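Local coordinates for Atu0111 protein (Agrobacterium tumefaciens, PDB 2FSQ) that is of unknown function but, as a member of the 2H clan, has an alpha-beta fold like that of the 2H phosphoesterases and may act on a phosphoester, at residues R25-G28 and S32-G35; V46-E51 and A222-K227; P99-T104 and D112-Y117; T162-D165 and Y169-P172; Q54-I59 and T78-L83. One frame throughout, in Å; residues are numbered along the deposited sequence. Where two conformers were deposited one is given.

Interaction 1 (R25-G28 and S32-G35); sequences RHLG and SAEG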
# COMPACT_ATOMS: atom_id res chain seq x y z
N ARG A 25 -3.18 -8.42 -13.31
CA ARG A 25 -2.36 -7.61 -14.20
C ARG A 25 -0.91 -7.44 -13.75
O ARG A 25 -0.02 -7.19 -14.58
CB ARG A 25 -3.01 -6.24 -14.48
CG ARG A 25 -2.93 -5.22 -13.36
CD ARG A 25 -3.67 -3.92 -13.76
NE ARG A 25 -2.86 -3.03 -14.59
CZ ARG A 25 -3.00 -2.86 -15.91
NH1 ARG A 25 -3.93 -3.51 -16.60
NH2 ARG A 25 -2.19 -2.02 -16.55
N HIS A 26 -0.65 -7.60 -12.45
CA HIS A 26 0.70 -7.47 -11.93
C HIS A 26 1.53 -8.74 -12.20
O HIS A 26 2.75 -8.72 -12.06
CB HIS A 26 0.69 -7.22 -10.43
CG HIS A 26 0.41 -5.81 -10.01
ND1 HIS A 26 1.10 -4.71 -10.49
CD2 HIS A 26 -0.42 -5.34 -9.05
CE1 HIS A 26 0.66 -3.62 -9.89
NE2 HIS A 26 -0.26 -3.97 -9.00
N LEU A 27 0.88 -9.85 -12.55
CA LEU A 27 1.62 -11.11 -12.75
C LEU A 27 2.61 -11.00 -13.91
O LEU A 27 2.22 -10.64 -15.02
CB LEU A 27 0.65 -12.26 -12.98
CG LEU A 27 1.28 -13.61 -13.32
CD1 LEU A 27 2.11 -14.20 -12.17
CD2 LEU A 27 0.24 -14.62 -13.81
N GLY A 28 3.87 -11.32 -13.64
CA GLY A 28 4.92 -11.20 -14.64
C GLY A 28 5.69 -9.88 -14.59
O GLY A 28 6.78 -9.79 -15.17
N SER A 32 6.47 -13.05 -9.88
CA SER A 32 6.36 -14.28 -10.67
C SER A 32 5.16 -15.15 -10.27
O SER A 32 4.47 -14.88 -9.25
CB SER A 32 7.63 -15.08 -10.47
OG SER A 32 7.59 -15.69 -9.19
N ALA A 33 4.91 -16.20 -11.05
CA ALA A 33 3.84 -17.15 -10.74
C ALA A 33 4.01 -17.86 -9.41
O ALA A 33 3.03 -18.40 -8.86
CB ALA A 33 3.70 -18.18 -11.85
N GLU A 34 5.24 -17.88 -8.91
CA GLU A 34 5.54 -18.51 -7.62
C GLU A 34 5.52 -17.49 -6.49
O GLU A 34 5.87 -17.80 -5.35
CB GLU A 34 6.88 -19.24 -7.69
CG GLU A 34 6.89 -20.43 -8.71
CD GLU A 34 6.93 -19.99 -10.19
OE1 GLU A 34 7.66 -19.01 -10.49
OE2 GLU A 34 6.26 -20.63 -11.05
N GLY A 35 5.07 -16.26 -6.81
CA GLY A 35 4.93 -15.22 -5.80
C GLY A 35 6.22 -14.56 -5.35
O GLY A 35 6.26 -14.00 -4.24
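Ser32 meets Leu27 through its backbone: the methyl carbon CD1 of Leu27 lies 3.7 Å from the carbonyl carbon C of Ser32. The side chain of Ser32 turns the other way and serves its own loop. Its OG accepts from Glu34 N at 3.2 Å, with a bent N-H...O angle of 139°, which makes an ST turn. Glu36 N also bonds to this oxygen, so two backbone N-H groups hold it.

Ala33 makes the closest approach. Leu27 CD1 comes to 3.6 Å from Ala33 N and 3.7 Å from Ala33 CA, so the methyl rests on the chain at the start of the residue. The two side chains meet more loosely, with Leu27 CD1 4.3 Å from Ala33 CB. The leucine reaches this place because its CG stands anti to the backbone N (chi1 175°), which carries the branch across to the turn.

Glu34 supplies the N-H for the serine oxygen. Gly35 closes a type I beta turn, with Gly35 N bonded to Ser32 O at 2.9 Å. Gly35 has a positive phi, as does Gly28 beyond the leucine.

Both segments belong to the loop that leads to strand 42-48, on the surface of the chain. Beside Leu27, the ring of His26 meets that of Tyr185 nearly at right angles.

The contact between the segments is thus one of van der Waals touch by a single methyl. The polar bonds lie within the serine turn. They hold the turn in shape, and the leucine methyl packs on its backbone without a polar bond to it.

Interaction 2 (V46-E51 and A222-K227); sequences VCHLVE and AFCEFK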
# COMPACT_ATOMS: atom_id res chain seq x y z
N VAL A 46 5.66 6.96 1.91
CA VAL A 46 4.96 5.97 2.72
C VAL A 46 5.22 6.18 4.20
O VAL A 46 6.18 6.85 4.56
CB VAL A 46 5.41 4.50 2.36
CG1 VAL A 46 5.41 4.28 0.88
CG2 VAL A 46 6.77 4.16 2.95
N CYS A 47 4.35 5.59 5.02
CA CYS A 47 4.56 5.48 6.47
C CYS A 47 4.80 4.02 6.81
O CYS A 47 3.89 3.19 6.67
CB CYS A 47 3.31 5.94 7.22
SG CYS A 47 2.90 7.69 7.03
N HIS A 48 6.01 3.68 7.26
CA HIS A 48 6.27 2.32 7.72
C HIS A 48 5.62 2.10 9.09
O HIS A 48 5.29 3.06 9.78
CB HIS A 48 7.77 2.06 7.85
CG HIS A 48 8.46 1.77 6.56
ND1 HIS A 48 9.03 2.75 5.78
CD2 HIS A 48 8.72 0.60 5.92
CE1 HIS A 48 9.59 2.21 4.71
NE2 HIS A 48 9.42 0.90 4.78
N LEU A 49 5.45 0.85 9.48
CA LEU A 49 5.11 0.54 10.88
C LEU A 49 6.33 0.79 11.77
O LEU A 49 7.46 0.92 11.29
CB LEU A 49 4.65 -0.91 11.02
CG LEU A 49 3.47 -1.32 10.15
CD1 LEU A 49 3.09 -2.77 10.39
CD2 LEU A 49 2.26 -0.42 10.40
N VAL A 50 6.08 0.91 13.07
CA VAL A 50 7.15 1.02 14.05
C VAL A 50 7.56 -0.40 14.51
O VAL A 50 6.76 -1.13 15.09
CB VAL A 50 6.71 1.89 15.24
CG1 VAL A 50 7.78 1.92 16.31
CG2 VAL A 50 6.38 3.31 14.77
N GLU A 51 8.79 -0.80 14.18
CA GLU A 51 9.25 -2.16 14.47
C GLU A 51 9.18 -2.41 15.97
O GLU A 51 9.56 -1.56 16.77
CB GLU A 51 10.68 -2.43 13.93
CG GLU A 51 11.13 -3.91 14.04
CD GLU A 51 12.34 -4.26 13.18
OE1 GLU A 51 13.42 -4.48 13.75
OE2 GLU A 51 12.20 -4.32 11.93
N ALA A 222 7.52 9.46 4.76
CA ALA A 222 8.86 9.57 4.24
C ALA A 222 8.88 9.30 2.75
O ALA A 222 8.24 8.36 2.28
CB ALA A 222 9.79 8.57 4.97
N PHE A 223 9.66 10.10 2.03
CA PHE A 223 9.93 9.85 0.62
C PHE A 223 10.99 8.75 0.54
O PHE A 223 12.07 8.86 1.16
CB PHE A 223 10.40 11.14 -0.08
CG PHE A 223 10.77 10.94 -1.52
CD1 PHE A 223 9.83 10.50 -2.45
CD2 PHE A 223 12.06 11.21 -1.96
CE1 PHE A 223 10.16 10.31 -3.77
CE2 PHE A 223 12.40 11.04 -3.29
CZ PHE A 223 11.45 10.60 -4.20
N CYS A 224 10.68 7.69 -0.22
CA CYS A 224 11.48 6.47 -0.27
C CYS A 224 11.76 6.08 -1.70
O CYS A 224 11.02 6.45 -2.62
CB CYS A 224 10.73 5.28 0.36
SG CYS A 224 10.32 5.48 2.11
N GLU A 225 12.82 5.29 -1.88
CA GLU A 225 13.03 4.59 -3.14
C GLU A 225 12.97 3.08 -2.94
O GLU A 225 13.21 2.59 -1.83
CB GLU A 225 14.36 5.00 -3.80
CG GLU A 225 15.56 4.51 -3.01
CD GLU A 225 16.89 4.99 -3.55
OE1 GLU A 225 16.92 5.81 -4.50
OE2 GLU A 225 17.91 4.55 -2.97
N PHE A 226 12.66 2.34 -4.00
CA PHE A 226 12.59 0.89 -3.92
C PHE A 226 13.03 0.26 -5.23
O PHE A 226 12.84 0.87 -6.29
CB PHE A 226 11.18 0.42 -3.55
CG PHE A 226 10.10 0.91 -4.50
CD1 PHE A 226 9.78 0.19 -5.64
CD2 PHE A 226 9.42 2.10 -4.23
CE1 PHE A 226 8.77 0.64 -6.53
CE2 PHE A 226 8.42 2.57 -5.10
CZ PHE A 226 8.08 1.84 -6.24
N LYS A 227 13.60 -0.94 -5.14
CA LYS A 227 13.91 -1.76 -6.32
C LYS A 227 12.72 -2.64 -6.68
O LYS A 227 12.47 -2.93 -7.84
CB LYS A 227 15.14 -2.65 -6.05
CG LYS A 227 15.43 -3.68 -7.15
CD LYS A 227 16.82 -4.33 -7.02
CE LYS A 227 17.48 -4.49 -8.40
NZ LYS A 227 18.95 -4.91 -8.37
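Val46 and Ala222 join the two inner strands of the four-stranded antiparallel sheet, 42-48 and 222-226. They form an antiparallel hydrogen-bonded pair. Val46 N donates to Ala222 O at 3.0 Å, and Ala222 N returns a bond to Val46 O at 2.9 Å.

The pairing runs on outside the two segments: Cys224 bonds to Thr44, and His48 to Arg219, through their backbones. From the pair of Val46 and Ala222 the two chains run off in different directions; the axes of the short strand pieces make an angle of 92°.

Val46 and Ala222 put their side chains on the same face. There CG2 of Val46 lies 3.9 Å from SG of Cys224. This methyl stands between the backbone N and the carbonyl carbon of its own residue. Val46 also touches His84 and Thr86 of strand 84-92. Their His-x-Thr spacing matches the signature of the 2H phosphoesterases, so the valine probably lies beside the active-site groove. On the other flank, Glu234 of strand 233-237 touches Ala222, Cys224 and His48. All four residues that meet here are buried.

The histidine adds the last touch. Cys224 SG approaches the edge of the His48 ring near its plane, nearest to CE1 at 4.2 Å. The sulfur is 5.3 Å from the centroid of the His48 ring, 79° from the ring normal.

Interaction 3 (P99-T104 and D112-Y117); sequences PYWPQT and DAVTDY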
# COMPACT_ATOMS: atom_id res chain seq x y z
N PRO A 99 -1.16 10.30 -16.46
CA PRO A 99 -0.91 11.24 -15.39
C PRO A 99 -0.20 10.62 -14.18
O PRO A 99 -0.41 11.08 -13.04
CB PRO A 99 -2.32 11.66 -14.98
CG PRO A 99 -3.08 10.39 -15.10
CD PRO A 99 -2.49 9.67 -16.31
N TYR A 100 0.64 9.62 -14.43
CA TYR A 100 1.37 8.93 -13.35
C TYR A 100 2.83 9.36 -13.30
O TYR A 100 3.66 8.71 -12.66
CB TYR A 100 1.26 7.41 -13.53
CG TYR A 100 -0.14 6.92 -13.74
CD1 TYR A 100 -0.64 6.72 -15.03
CD2 TYR A 100 -1.00 6.74 -12.67
CE1 TYR A 100 -1.95 6.29 -15.23
CE2 TYR A 100 -2.31 6.34 -12.86
CZ TYR A 100 -2.78 6.13 -14.14
OH TYR A 100 -4.09 5.71 -14.30
N TRP A 101 3.13 10.46 -13.99
CA TRP A 101 4.48 10.94 -14.22
C TRP A 101 4.39 12.46 -14.31
O TRP A 101 3.38 12.98 -14.80
CB TRP A 101 4.98 10.38 -15.54
CG TRP A 101 6.45 10.41 -15.76
CD1 TRP A 101 7.18 11.41 -16.37
CD2 TRP A 101 7.38 9.38 -15.42
NE1 TRP A 101 8.50 11.05 -16.42
CE2 TRP A 101 8.66 9.82 -15.84
CE3 TRP A 101 7.27 8.12 -14.81
CZ2 TRP A 101 9.81 9.05 -15.64
CZ3 TRP A 101 8.42 7.36 -14.62
CH2 TRP A 101 9.67 7.83 -15.04
N PRO A 102 5.43 13.19 -13.85
CA PRO A 102 5.37 14.64 -14.01
C PRO A 102 5.54 15.05 -15.47
O PRO A 102 6.47 14.59 -16.10
CB PRO A 102 6.55 15.13 -13.18
CG PRO A 102 7.52 14.03 -13.15
CD PRO A 102 6.66 12.75 -13.17
N GLN A 103 4.65 15.90 -15.99
CA GLN A 103 4.78 16.30 -17.39
C GLN A 103 6.08 17.04 -17.69
O GLN A 103 6.51 17.07 -18.83
CB GLN A 103 3.59 17.12 -17.87
CG GLN A 103 3.53 17.27 -19.40
CD GLN A 103 2.19 17.76 -19.91
OE1 GLN A 103 1.45 18.44 -19.21
NE2 GLN A 103 1.89 17.42 -21.14
N THR A 104 6.70 17.62 -16.67
CA THR A 104 7.97 18.34 -16.88
C THR A 104 9.16 17.42 -17.17
O THR A 104 10.22 17.91 -17.58
CB THR A 104 8.32 19.16 -15.65
OG1 THR A 104 8.41 18.28 -14.53
CG2 THR A 104 7.25 20.20 -15.38
N ASP A 112 16.34 6.84 -11.04
CA ASP A 112 17.21 7.55 -10.08
C ASP A 112 17.27 9.07 -10.29
O ASP A 112 17.38 9.82 -9.31
CB ASP A 112 18.63 6.98 -10.09
CG ASP A 112 18.75 5.67 -9.33
OD1 ASP A 112 17.76 5.24 -8.67
OD2 ASP A 112 19.85 5.09 -9.37
N ALA A 113 17.20 9.52 -11.55
CA ALA A 113 17.14 10.95 -11.82
C ALA A 113 15.81 11.58 -11.39
O ALA A 113 15.77 12.72 -10.95
CB ALA A 113 17.45 11.25 -13.31
N VAL A 114 14.72 10.82 -11.49
CA VAL A 114 13.45 11.34 -10.97
C VAL A 114 13.53 11.48 -9.44
O VAL A 114 13.07 12.48 -8.87
CB VAL A 114 12.24 10.46 -11.38
CG1 VAL A 114 10.96 11.14 -10.92
CG2 VAL A 114 12.20 10.23 -12.91
N THR A 115 14.11 10.48 -8.78
CA THR A 115 14.33 10.50 -7.34
C THR A 115 15.12 11.76 -6.92
O THR A 115 14.73 12.45 -5.97
CB THR A 115 14.98 9.20 -6.87
OG1 THR A 115 14.10 8.10 -7.16
CG2 THR A 115 15.26 9.24 -5.36
N ASP A 116 16.18 12.08 -7.67
CA ASP A 116 16.96 13.30 -7.38
C ASP A 116 16.14 14.59 -7.55
O ASP A 116 16.24 15.50 -6.71
CB ASP A 116 18.23 13.38 -8.25
CG ASP A 116 19.19 12.20 -8.03
OD1 ASP A 116 19.18 11.56 -6.96
OD2 ASP A 116 19.99 11.94 -8.95
N TYR A 117 15.36 14.68 -8.62
CA TYR A 117 14.49 15.84 -8.88
C TYR A 117 13.53 16.06 -7.72
O TYR A 117 13.38 17.18 -7.23
CB TYR A 117 13.77 15.66 -10.24
CG TYR A 117 12.60 16.59 -10.60
CD1 TYR A 117 12.82 17.87 -11.14
CD2 TYR A 117 11.29 16.15 -10.50
CE1 TYR A 117 11.73 18.70 -11.53
CE2 TYR A 117 10.20 16.96 -10.88
CZ TYR A 117 10.42 18.23 -11.40
OH TYR A 117 9.33 19.03 -11.78
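Thr104 OG1 donates to Tyr117 OH at 3.0 Å. This bond ties the exposed end of segment 99-104 to helix 111-121. The threonine side chain stands roughly perpendicular to that of the tyrosine. In Thr104 the OG1 branch lies between the backbone N and the carbonyl carbon (chi1 58°), which turns it to the phenol. OG1 is also 3.7 Å from the ring carbon CZ of Tyr117, and Thr104 CB stands 4.0 Å from Tyr117 OH. The threonine therefore sits at the phenol end of the tyrosine.

Further in, the contact is apolar. CG2 of Val114 meets the six-membered ring of Trp101 obliquely, 3.8 Å from CZ2 and 4.1 Å from CH2. Val114 and Tyr117 are one helical turn apart, so both face the loop. The turn between them is closed by the bond from Tyr117 N to Ala113 O. Pro102, whose CB points to the helix, lies between the two touching pairs.

Trp101 has its polar edge within the same loop: NE1 makes weak hydrogen bonds to the O atoms of Leu105 and Pro106. Trp101, Pro102 and Val114 all touch Val91 of strand 84-92. The loop that leaves this strand is thus folded back over the helix that follows it.

The chemistry changes with depth. The buried tryptophan, proline and valine meet by apolar contact beside the strand. The hydroxyl bond near the surface probably helps to place the end of the tyrosine.

Interaction 4 (T162-D165 and Y169-P172); sequences TFAD and YRHP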
# COMPACT_ATOMS: atom_id res chain seq x y z
N THR A 162 -0.86 18.53 -1.05
CA THR A 162 0.42 19.21 -1.06
C THR A 162 1.44 18.38 -1.84
O THR A 162 2.20 18.92 -2.65
CB THR A 162 0.90 19.52 0.39
OG1 THR A 162 -0.15 20.19 1.10
CG2 THR A 162 2.15 20.42 0.39
N PHE A 163 1.45 17.06 -1.63
CA PHE A 163 2.34 16.22 -2.42
C PHE A 163 2.08 16.30 -3.91
O PHE A 163 3.03 16.25 -4.69
CB PHE A 163 2.29 14.75 -1.97
CG PHE A 163 3.10 14.47 -0.72
CD1 PHE A 163 4.45 14.81 -0.64
CD2 PHE A 163 2.51 13.82 0.34
CE1 PHE A 163 5.18 14.53 0.52
CE2 PHE A 163 3.22 13.52 1.48
CZ PHE A 163 4.55 13.88 1.59
N ALA A 164 0.82 16.43 -4.30
CA ALA A 164 0.49 16.52 -5.73
C ALA A 164 1.17 17.74 -6.33
O ALA A 164 1.67 17.68 -7.44
CB ALA A 164 -1.02 16.58 -5.93
N ASP A 165 1.21 18.85 -5.58
CA ASP A 165 1.91 20.04 -6.05
C ASP A 165 3.40 19.80 -6.22
O ASP A 165 4.00 20.21 -7.22
CB ASP A 165 1.68 21.21 -5.08
CG ASP A 165 0.27 21.74 -5.14
OD1 ASP A 165 -0.43 21.52 -6.15
OD2 ASP A 165 -0.16 22.39 -4.15
N TYR A 169 1.85 15.85 -10.48
CA TYR A 169 0.79 15.08 -11.13
C TYR A 169 -0.21 14.67 -10.06
O TYR A 169 0.07 14.76 -8.86
CB TYR A 169 1.32 13.82 -11.84
CG TYR A 169 2.06 12.87 -10.92
CD1 TYR A 169 1.37 12.02 -10.05
CD2 TYR A 169 3.44 12.82 -10.91
CE1 TYR A 169 2.06 11.15 -9.20
CE2 TYR A 169 4.12 11.97 -10.08
CZ TYR A 169 3.43 11.13 -9.23
OH TYR A 169 4.15 10.30 -8.41
N ARG A 170 -1.38 14.24 -10.53
CA ARG A 170 -2.43 13.63 -9.71
C ARG A 170 -2.95 12.41 -10.47
O ARG A 170 -3.16 12.47 -11.70
CB ARG A 170 -3.61 14.59 -9.49
CG ARG A 170 -3.37 15.68 -8.46
CD ARG A 170 -4.50 16.72 -8.44
NE ARG A 170 -4.31 17.71 -7.37
CZ ARG A 170 -5.24 18.05 -6.49
NH1 ARG A 170 -6.45 17.51 -6.53
NH2 ARG A 170 -4.96 18.96 -5.56
N HIS A 171 -3.16 11.31 -9.76
CA HIS A 171 -3.81 10.14 -10.37
C HIS A 171 -5.32 10.36 -10.48
O HIS A 171 -5.87 11.22 -9.78
CB HIS A 171 -3.54 8.89 -9.54
CG HIS A 171 -2.10 8.47 -9.51
ND1 HIS A 171 -1.69 7.29 -8.93
CD2 HIS A 171 -0.98 9.07 -9.99
CE1 HIS A 171 -0.38 7.18 -9.06
NE2 HIS A 171 0.08 8.23 -9.71
N PRO A 172 -5.99 9.60 -11.36
CA PRO A 172 -7.46 9.72 -11.47
C PRO A 172 -8.22 9.55 -10.15
O PRO A 172 -9.22 10.22 -9.93
CB PRO A 172 -7.82 8.59 -12.46
CG PRO A 172 -6.60 8.56 -13.35
CD PRO A 172 -5.44 8.69 -12.39
O HOH W 1 -2.16 19.50 -8.02
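Ala164 CB rests against the side chain of Arg170, 3.6 Å from CG and 3.8 Å from NE. The methyl also lies 3.6 Å from Tyr169 O. That carbonyl oxygen is buried here and has no polar partner in the model.

Arg170 runs extended from CG to NE past the alanine. CG sits anti to the carbonyl carbon (chi1 -77°), which brings the chain alongside the helix. A water spans the polar ends: it donates to Asp165 OD1 at 3.3 Å and accepts from Arg170 NE at 2.9 Å. The acid and the guanidinium are thus linked through water and not directly. In the same conformer, Arg170 NH2 makes a weak, long ion pair with Asp161 of the same helix. Both links are uncertain, since a second conformer of Arg170 was deposited.

Tyr169 directs its side chain away from the helix, and its OH bonds to Gln89 O. Ala164 also touches Phe88. Segment 169-172 therefore lies between the last turns of helix 150-167, covered through Ala164, and strand 84-92, reached through Tyr169, before the chain goes on to strand 179-182.

Interaction 5 (Q54-I59 and T78-L83); sequences QTESAI and TPVSSL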
# COMPACT_ATOMS: atom_id res chain seq x y z
N GLN A 54 3.25 -2.61 19.45
CA GLN A 54 2.09 -3.49 19.59
C GLN A 54 1.24 -3.49 18.31
O GLN A 54 0.58 -4.49 17.97
CB GLN A 54 1.29 -3.14 20.85
CG GLN A 54 2.12 -3.33 22.14
CD GLN A 54 1.30 -3.70 23.38
OE1 GLN A 54 1.88 -3.98 24.45
NE2 GLN A 54 -0.02 -3.70 23.26
N THR A 55 1.26 -2.36 17.58
CA THR A 55 0.57 -2.29 16.29
C THR A 55 1.18 -3.30 15.32
O THR A 55 0.46 -4.07 14.67
CB THR A 55 0.66 -0.87 15.66
OG1 THR A 55 -0.18 0.03 16.39
CG2 THR A 55 0.15 -0.86 14.24
N GLU A 56 2.50 -3.32 15.24
CA GLU A 56 3.15 -4.24 14.33
C GLU A 56 2.86 -5.69 14.71
O GLU A 56 2.52 -6.51 13.84
CB GLU A 56 4.65 -3.99 14.27
CG GLU A 56 5.36 -4.91 13.30
CD GLU A 56 6.87 -4.83 13.43
OE1 GLU A 56 7.38 -5.20 14.50
OE2 GLU A 56 7.54 -4.45 12.44
N SER A 57 2.96 -6.03 15.99
CA SER A 57 2.65 -7.38 16.44
C SER A 57 1.23 -7.81 16.11
O SER A 57 0.98 -8.95 15.70
CB SER A 57 2.94 -7.53 17.94
OG SER A 57 4.33 -7.40 18.18
N ALA A 58 0.28 -6.88 16.28
CA ALA A 58 -1.11 -7.17 15.95
C ALA A 58 -1.26 -7.49 14.45
O ALA A 58 -1.95 -8.45 14.06
CB ALA A 58 -2.00 -6.01 16.35
N ILE A 59 -0.61 -6.68 13.61
CA ILE A 59 -0.73 -6.85 12.17
C ILE A 59 -0.06 -8.15 11.73
O ILE A 59 -0.60 -8.87 10.87
CB ILE A 59 -0.14 -5.63 11.42
CG1 ILE A 59 -1.06 -4.42 11.66
CG2 ILE A 59 0.00 -5.94 9.92
CD1 ILE A 59 -0.49 -3.08 11.19
N THR A 78 4.49 -9.85 1.23
CA THR A 78 5.65 -8.98 1.32
C THR A 78 6.32 -9.18 2.70
O THR A 78 5.69 -9.66 3.64
CB THR A 78 5.19 -7.53 1.16
OG1 THR A 78 4.17 -7.27 2.14
CG2 THR A 78 4.56 -7.33 -0.22
N PRO A 79 7.60 -8.79 2.83
CA PRO A 79 8.28 -8.97 4.12
C PRO A 79 7.64 -8.14 5.24
O PRO A 79 7.16 -7.04 5.00
CB PRO A 79 9.71 -8.48 3.85
CG PRO A 79 9.86 -8.65 2.36
CD PRO A 79 8.51 -8.27 1.80
N VAL A 80 7.68 -8.65 6.46
CA VAL A 80 7.17 -7.87 7.58
C VAL A 80 7.85 -6.50 7.66
O VAL A 80 7.19 -5.48 7.90
CB VAL A 80 7.32 -8.65 8.90
CG1 VAL A 80 7.03 -7.74 10.10
CG2 VAL A 80 6.40 -9.88 8.89
N SER A 81 9.16 -6.44 7.41
CA SER A 81 9.86 -5.17 7.54
C SER A 81 9.50 -4.14 6.45
O SER A 81 9.91 -2.98 6.54
CB SER A 81 11.38 -5.35 7.55
OG SER A 81 11.82 -5.90 6.31
N SER A 82 8.77 -4.59 5.42
CA SER A 82 8.33 -3.70 4.33
C SER A 82 6.97 -3.09 4.56
O SER A 82 6.55 -2.26 3.77
CB SER A 82 8.26 -4.45 2.99
OG SER A 82 7.14 -5.32 2.95
N LEU A 83 6.26 -3.52 5.60
CA LEU A 83 4.87 -3.09 5.78
C LEU A 83 4.76 -1.58 5.93
O LEU A 83 5.52 -0.95 6.67
CB LEU A 83 4.23 -3.79 6.97
CG LEU A 83 4.03 -5.31 6.81
CD1 LEU A 83 3.54 -5.98 8.11
CD2 LEU A 83 3.13 -5.69 5.62
O HOH W 2 6.60 -3.83 9.98
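Ile59 and Leu83 pack helix 54-67 against the end of the short 3-10 turn 80-82, just before strand 84-92. This sets a helix of the alpha-beta fold on the loop that leads into that strand. The helix itself follows strand 42-48, the neighbour of 84-92 in the sheet.

The apolar contact is made by methyls. Ile59 CG2 is 4.0 Å from Leu83 CD1, and the two side chains lie alongside each other, pointing opposite ways. Both residues are buried. Leu49 lies against them as well, and Leu209 of helix 195-212 touches Ile59.

A second van der Waals touch lies nearer the surface. Val80 CG1 is 4.1 Å from Glu56 OE2, and the glutamate chain runs roughly perpendicular to the valine. Glu56 reaches it with its CG anti to the backbone N (chi1 -178°) and its chain extended beyond.

The polar link is a water. It donates to Glu56 OE2 at 2.7 Å and to Val80 O, also at 2.7 Å. The other oxygen, OE1, accepts from Gly52 N. With both oxygens engaged, the carboxylate is held between the start of its helix and the turn.

The remaining bonds shape the turn from within. Pro79 O accepts twice from one residue. Ser82 N reaches it at 3.0 Å. Ser82 OG reaches Pro79 O at 2.7 Å, in the carbonyl plane and on a lone pair, with a C=O...O angle of 137°.

Interactions 2 and 4 are buried, 3 and 5 partly buried, and 1 lies on the surface. Interaction 2 is the one that joins two strands by backbone bonds. Interaction 5 touches it and sets a helix beside the same sheet, using methyls and a water. The centres of interactions 3 and 4 are about 12 Å apart; both lie across the chain's centre from interaction 5. They touch through Pro99, Tyr100 and Trp101 on one hand and Tyr169, Arg170 and His171 on the other. Both pack a loop on a helix near strand 84-92, one with a hydroxyl bond and one with a water bridge. Interaction 1 stands apart and touches none of the others.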